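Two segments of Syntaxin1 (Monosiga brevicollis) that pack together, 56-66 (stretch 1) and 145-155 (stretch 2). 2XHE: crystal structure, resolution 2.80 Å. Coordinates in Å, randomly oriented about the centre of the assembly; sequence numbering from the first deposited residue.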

# COMPACT_ATOMS: atom_id res chain seq x y z
N ASN B 56 -26.31 -14.33 -3.94
CA ASN B 56 -26.36 -14.68 -5.35
C ASN B 56 -24.96 -14.82 -5.94
O ASN B 56 -24.69 -15.78 -6.67
CB ASN B 56 -27.14 -13.63 -6.15
CG ASN B 56 -28.62 -13.68 -5.88
OD1 ASN B 56 -29.11 -14.55 -5.16
ND2 ASN B 56 -29.36 -12.74 -6.47
N ILE B 57 -24.08 -13.86 -5.62
CA ILE B 57 -22.69 -13.88 -6.10
C ILE B 57 -22.01 -15.20 -5.72
O ILE B 57 -21.47 -15.89 -6.58
CB ILE B 57 -21.86 -12.67 -5.59
CG1 ILE B 57 -22.22 -11.39 -6.34
CG2 ILE B 57 -20.36 -12.90 -5.75
CD1 ILE B 57 -21.55 -10.17 -5.76
N GLU B 58 -22.05 -15.55 -4.43
CA GLU B 58 -21.53 -16.85 -3.98
C GLU B 58 -22.16 -18.02 -4.75
O GLU B 58 -21.45 -18.94 -5.18
CB GLU B 58 -21.73 -17.03 -2.47
CG GLU B 58 -20.97 -16.04 -1.60
CD GLU B 58 -21.06 -16.37 -0.11
OE1 GLU B 58 -21.44 -17.51 0.23
OE2 GLU B 58 -20.74 -15.49 0.72
N ASP B 59 -23.48 -18.00 -4.92
CA ASP B 59 -24.16 -19.02 -5.73
C ASP B 59 -23.53 -19.10 -7.11
O ASP B 59 -23.08 -20.17 -7.53
CB ASP B 59 -25.65 -18.72 -5.84
CG ASP B 59 -26.42 -19.09 -4.57
OD1 ASP B 59 -25.87 -19.83 -3.72
OD2 ASP B 59 -27.59 -18.65 -4.42
N ILE B 60 -23.51 -17.97 -7.82
CA ILE B 60 -22.89 -17.91 -9.14
C ILE B 60 -21.46 -18.48 -9.12
O ILE B 60 -21.07 -19.23 -10.01
CB ILE B 60 -22.87 -16.48 -9.71
CG1 ILE B 60 -24.29 -15.93 -9.83
CG2 ILE B 60 -22.18 -16.45 -11.07
CD1 ILE B 60 -24.37 -14.67 -10.68
N GLU B 61 -20.68 -18.12 -8.10
CA GLU B 61 -19.30 -18.61 -7.98
C GLU B 61 -19.21 -20.13 -8.03
O GLU B 61 -18.34 -20.68 -8.71
CB GLU B 61 -18.63 -18.09 -6.71
CG GLU B 61 -18.15 -16.67 -6.81
CD GLU B 61 -17.11 -16.33 -5.77
OE1 GLU B 61 -15.91 -16.48 -6.07
OE2 GLU B 61 -17.50 -15.91 -4.66
N GLN B 62 -20.09 -20.79 -7.29
CA GLN B 62 -20.15 -22.25 -7.25
C GLN B 62 -20.64 -22.79 -8.59
O GLN B 62 -20.06 -23.71 -9.16
CB GLN B 62 -21.08 -22.72 -6.13
CG GLN B 62 -20.42 -23.61 -5.07
CD GLN B 62 -19.46 -22.85 -4.16
OE1 GLN B 62 -19.56 -21.63 -4.00
NE2 GLN B 62 -18.52 -23.58 -3.55
N ALA B 63 -21.72 -22.19 -9.10
CA ALA B 63 -22.28 -22.54 -10.39
C ALA B 63 -21.26 -22.47 -11.53
O ALA B 63 -21.20 -23.36 -12.39
CB ALA B 63 -23.49 -21.65 -10.70
N ILE B 64 -20.46 -21.41 -11.55
CA ILE B 64 -19.44 -21.24 -12.57
C ILE B 64 -18.47 -22.42 -12.61
O ILE B 64 -18.17 -22.95 -13.67
CB ILE B 64 -18.65 -19.90 -12.37
CG1 ILE B 64 -19.45 -18.72 -12.92
CG2 ILE B 64 -17.29 -19.96 -13.03
CD1 ILE B 64 -19.11 -17.41 -12.25
N GLU B 65 -17.99 -22.83 -11.44
CA GLU B 65 -16.99 -23.89 -11.37
C GLU B 65 -17.59 -25.28 -11.63
O GLU B 65 -16.88 -26.28 -11.63
CB GLU B 65 -16.25 -23.86 -10.02
CG GLU B 65 -15.64 -22.49 -9.67
CD GLU B 65 -14.64 -21.98 -10.71
OE1 GLU B 65 -14.02 -22.80 -11.42
OE2 GLU B 65 -14.47 -20.74 -10.81
N GLN B 66 -18.89 -25.32 -11.86
CA GLN B 66 -19.57 -26.55 -12.23
C GLN B 66 -19.82 -26.57 -13.73
O GLN B 66 -19.78 -27.62 -14.37
CB GLN B 66 -20.88 -26.71 -11.46
CG GLN B 66 -20.70 -26.98 -9.97
CD GLN B 66 -21.92 -26.59 -9.16
OE1 GLN B 66 -23.02 -26.43 -9.70
NE2 GLN B 66 -21.73 -26.42 -7.85
N ARG B 145 -18.02 -4.21 -7.94
CA ARG B 145 -16.70 -4.75 -8.26
C ARG B 145 -16.72 -6.26 -8.08
O ARG B 145 -16.41 -6.99 -9.03
CB ARG B 145 -15.59 -4.09 -7.43
CG ARG B 145 -15.25 -2.64 -7.86
CD ARG B 145 -13.97 -2.07 -7.19
NE ARG B 145 -14.14 -1.80 -5.76
CZ ARG B 145 -14.89 -0.82 -5.25
NH1 ARG B 145 -15.57 -0.00 -6.06
NH2 ARG B 145 -14.98 -0.66 -3.93
N LYS B 146 -17.09 -6.73 -6.89
CA LYS B 146 -17.18 -8.18 -6.64
C LYS B 146 -17.94 -8.87 -7.77
O LYS B 146 -17.51 -9.91 -8.26
CB LYS B 146 -17.82 -8.47 -5.27
CG LYS B 146 -17.74 -9.93 -4.81
CD LYS B 146 -16.30 -10.41 -4.57
CE LYS B 146 -15.76 -11.25 -5.73
NZ LYS B 146 -14.30 -11.55 -5.60
N PHE B 147 -19.03 -8.25 -8.22
CA PHE B 147 -19.82 -8.79 -9.33
C PHE B 147 -19.09 -8.90 -10.69
O PHE B 147 -19.09 -9.97 -11.29
CB PHE B 147 -21.15 -8.02 -9.49
CG PHE B 147 -22.05 -8.62 -10.52
CD1 PHE B 147 -22.34 -9.97 -10.51
CD2 PHE B 147 -22.61 -7.83 -11.51
CE1 PHE B 147 -23.17 -10.52 -11.47
CE2 PHE B 147 -23.43 -8.38 -12.47
CZ PHE B 147 -23.71 -9.72 -12.45
N VAL B 148 -18.50 -7.80 -11.16
CA VAL B 148 -17.76 -7.79 -12.43
C VAL B 148 -16.62 -8.82 -12.40
O VAL B 148 -16.34 -9.48 -13.41
CB VAL B 148 -17.21 -6.36 -12.78
CG1 VAL B 148 -16.22 -6.38 -13.97
CG2 VAL B 148 -18.35 -5.39 -13.09
N LYS B 149 -15.98 -8.96 -11.24
CA LYS B 149 -14.87 -9.90 -11.10
C LYS B 149 -15.33 -11.35 -11.17
O LYS B 149 -14.64 -12.18 -11.76
CB LYS B 149 -14.09 -9.64 -9.81
CG LYS B 149 -12.96 -10.62 -9.54
CD LYS B 149 -12.32 -10.41 -8.16
CE LYS B 149 -11.47 -9.12 -8.10
NZ LYS B 149 -12.25 -7.86 -7.89
N VAL B 150 -16.49 -11.66 -10.58
CA VAL B 150 -17.05 -13.02 -10.64
C VAL B 150 -17.48 -13.33 -12.05
O VAL B 150 -17.20 -14.41 -12.56
CB VAL B 150 -18.27 -13.24 -9.69
CG1 VAL B 150 -18.80 -14.64 -9.86
CG2 VAL B 150 -17.88 -13.06 -8.24
N MET B 151 -18.18 -12.39 -12.66
CA MET B 151 -18.67 -12.61 -14.01
C MET B 151 -17.53 -12.74 -15.00
O MET B 151 -17.66 -13.36 -16.04
CB MET B 151 -19.63 -11.51 -14.44
CG MET B 151 -20.92 -11.51 -13.63
SD MET B 151 -21.63 -13.18 -13.42
CE MET B 151 -22.65 -13.29 -14.89
N THR B 152 -16.40 -12.15 -14.65
CA THR B 152 -15.25 -12.20 -15.54
C THR B 152 -14.72 -13.61 -15.52
O THR B 152 -14.20 -14.10 -16.52
CB THR B 152 -14.17 -11.20 -15.12
OG1 THR B 152 -14.67 -9.87 -15.32
CG2 THR B 152 -12.91 -11.38 -15.95
N ARG B 153 -14.85 -14.28 -14.38
CA ARG B 153 -14.45 -15.67 -14.27
C ARG B 153 -15.34 -16.50 -15.19
O ARG B 153 -14.85 -17.37 -15.91
CB ARG B 153 -14.52 -16.17 -12.83
CG ARG B 153 -14.17 -17.63 -12.65
CD ARG B 153 -12.89 -17.99 -13.39
NE ARG B 153 -12.57 -19.42 -13.26
CZ ARG B 153 -11.83 -20.11 -14.12
NH1 ARG B 153 -11.31 -19.51 -15.19
NH2 ARG B 153 -11.60 -21.40 -13.91
N TYR B 154 -16.63 -16.19 -15.18
CA TYR B 154 -17.60 -16.83 -16.07
C TYR B 154 -17.24 -16.57 -17.53
O TYR B 154 -17.05 -17.50 -18.31
CB TYR B 154 -19.01 -16.31 -15.76
CG TYR B 154 -20.14 -17.01 -16.47
CD1 TYR B 154 -20.28 -18.40 -16.42
CD2 TYR B 154 -21.11 -16.29 -17.16
CE1 TYR B 154 -21.33 -19.04 -17.07
CE2 TYR B 154 -22.17 -16.92 -17.80
CZ TYR B 154 -22.28 -18.29 -17.75
OH TYR B 154 -23.33 -18.91 -18.40
N ASN B 155 -17.15 -15.30 -17.90
CA ASN B 155 -16.77 -14.92 -19.26
C ASN B 155 -15.52 -15.66 -19.72
O ASN B 155 -15.40 -16.00 -20.90
CB ASN B 155 -16.56 -13.40 -19.35
CG ASN B 155 -16.16 -12.94 -20.74
OD1 ASN B 155 -14.98 -12.94 -21.09
ND2 ASN B 155 -17.15 -12.52 -21.53

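How do the two segments lie against each other? Both are helical throughout, and they run in nearly the same direction, their axes 13° apart and 9.9 Å from each other at closest approach. The register pairs Ile57 with Phe147, Glu61 with Val150 and Ile64 with Tyr154, steps of three or four residues that bring the same side of each helix back to the contact. Together the two stretches bury 504 Å², most of it on aliphatic and aromatic side chains.

What fills the space between the helices? Val150 is the knob of the contact, seated in a hole formed by Ile57, Ile60, Glu61 and Ile64. Val150 CG2 lies 3.5 Å from Ile57 CG2, while Val150 CG1 is 4.0 Å from Ile60 CG2 and 3.7 Å from both Ile64 CD1 and Glu61 CG. A short, branched side chain suits this place, because its two methyl groups can touch several walls of the hole. The three isoleucines point their CA-to-CB bonds toward the other helix and share the m, t rotamer, and Ile57 and Ile64 are the residues most covered by it.

How do the larger side chains close the apolar layer? The CA-to-CB bonds of Phe147 and Tyr154 point sideways, and both side chains still reach isoleucines of the other helix. Ile60 CD1 meets the edge of the Phe147 ring, 4.4 Å from Phe147 CE1, and Ile64 CG1 comes within 3.6 Å of Tyr154 CD1. Met151 starts out pointing away, but its flexible chain, m at all three chi angles, brings Met151 SD back to 4.1 Å from Ile60 CG2.

What do the charged residues contribute? Glu65 and Arg153 form the salt bridge across the contact, with a weak hydrogen bond from Arg153 NE to Glu65 OE2 at 3.4 Å. The N-H...O angle of 162° is favourable, so the weakness lies in the length. The carboxylate oxygen sits at the edge of the guanidinium, near its plane, where the NE hydrogen can point to it. Both residues are exposed, and the chain of Arg153 also packs on an apolar neighbour: Arg153 CG lies 3.9 Å from Ile64 CG2. Lys146, partly exposed, packs its chain in the same way, with Lys146 CG 3.9 Å from Ile57 CD1. Long side chains with charged tips suit this border: the methylenes of Lys146 and Arg153 pack on Ile57 and Ile64, and their charged ends need not be buried.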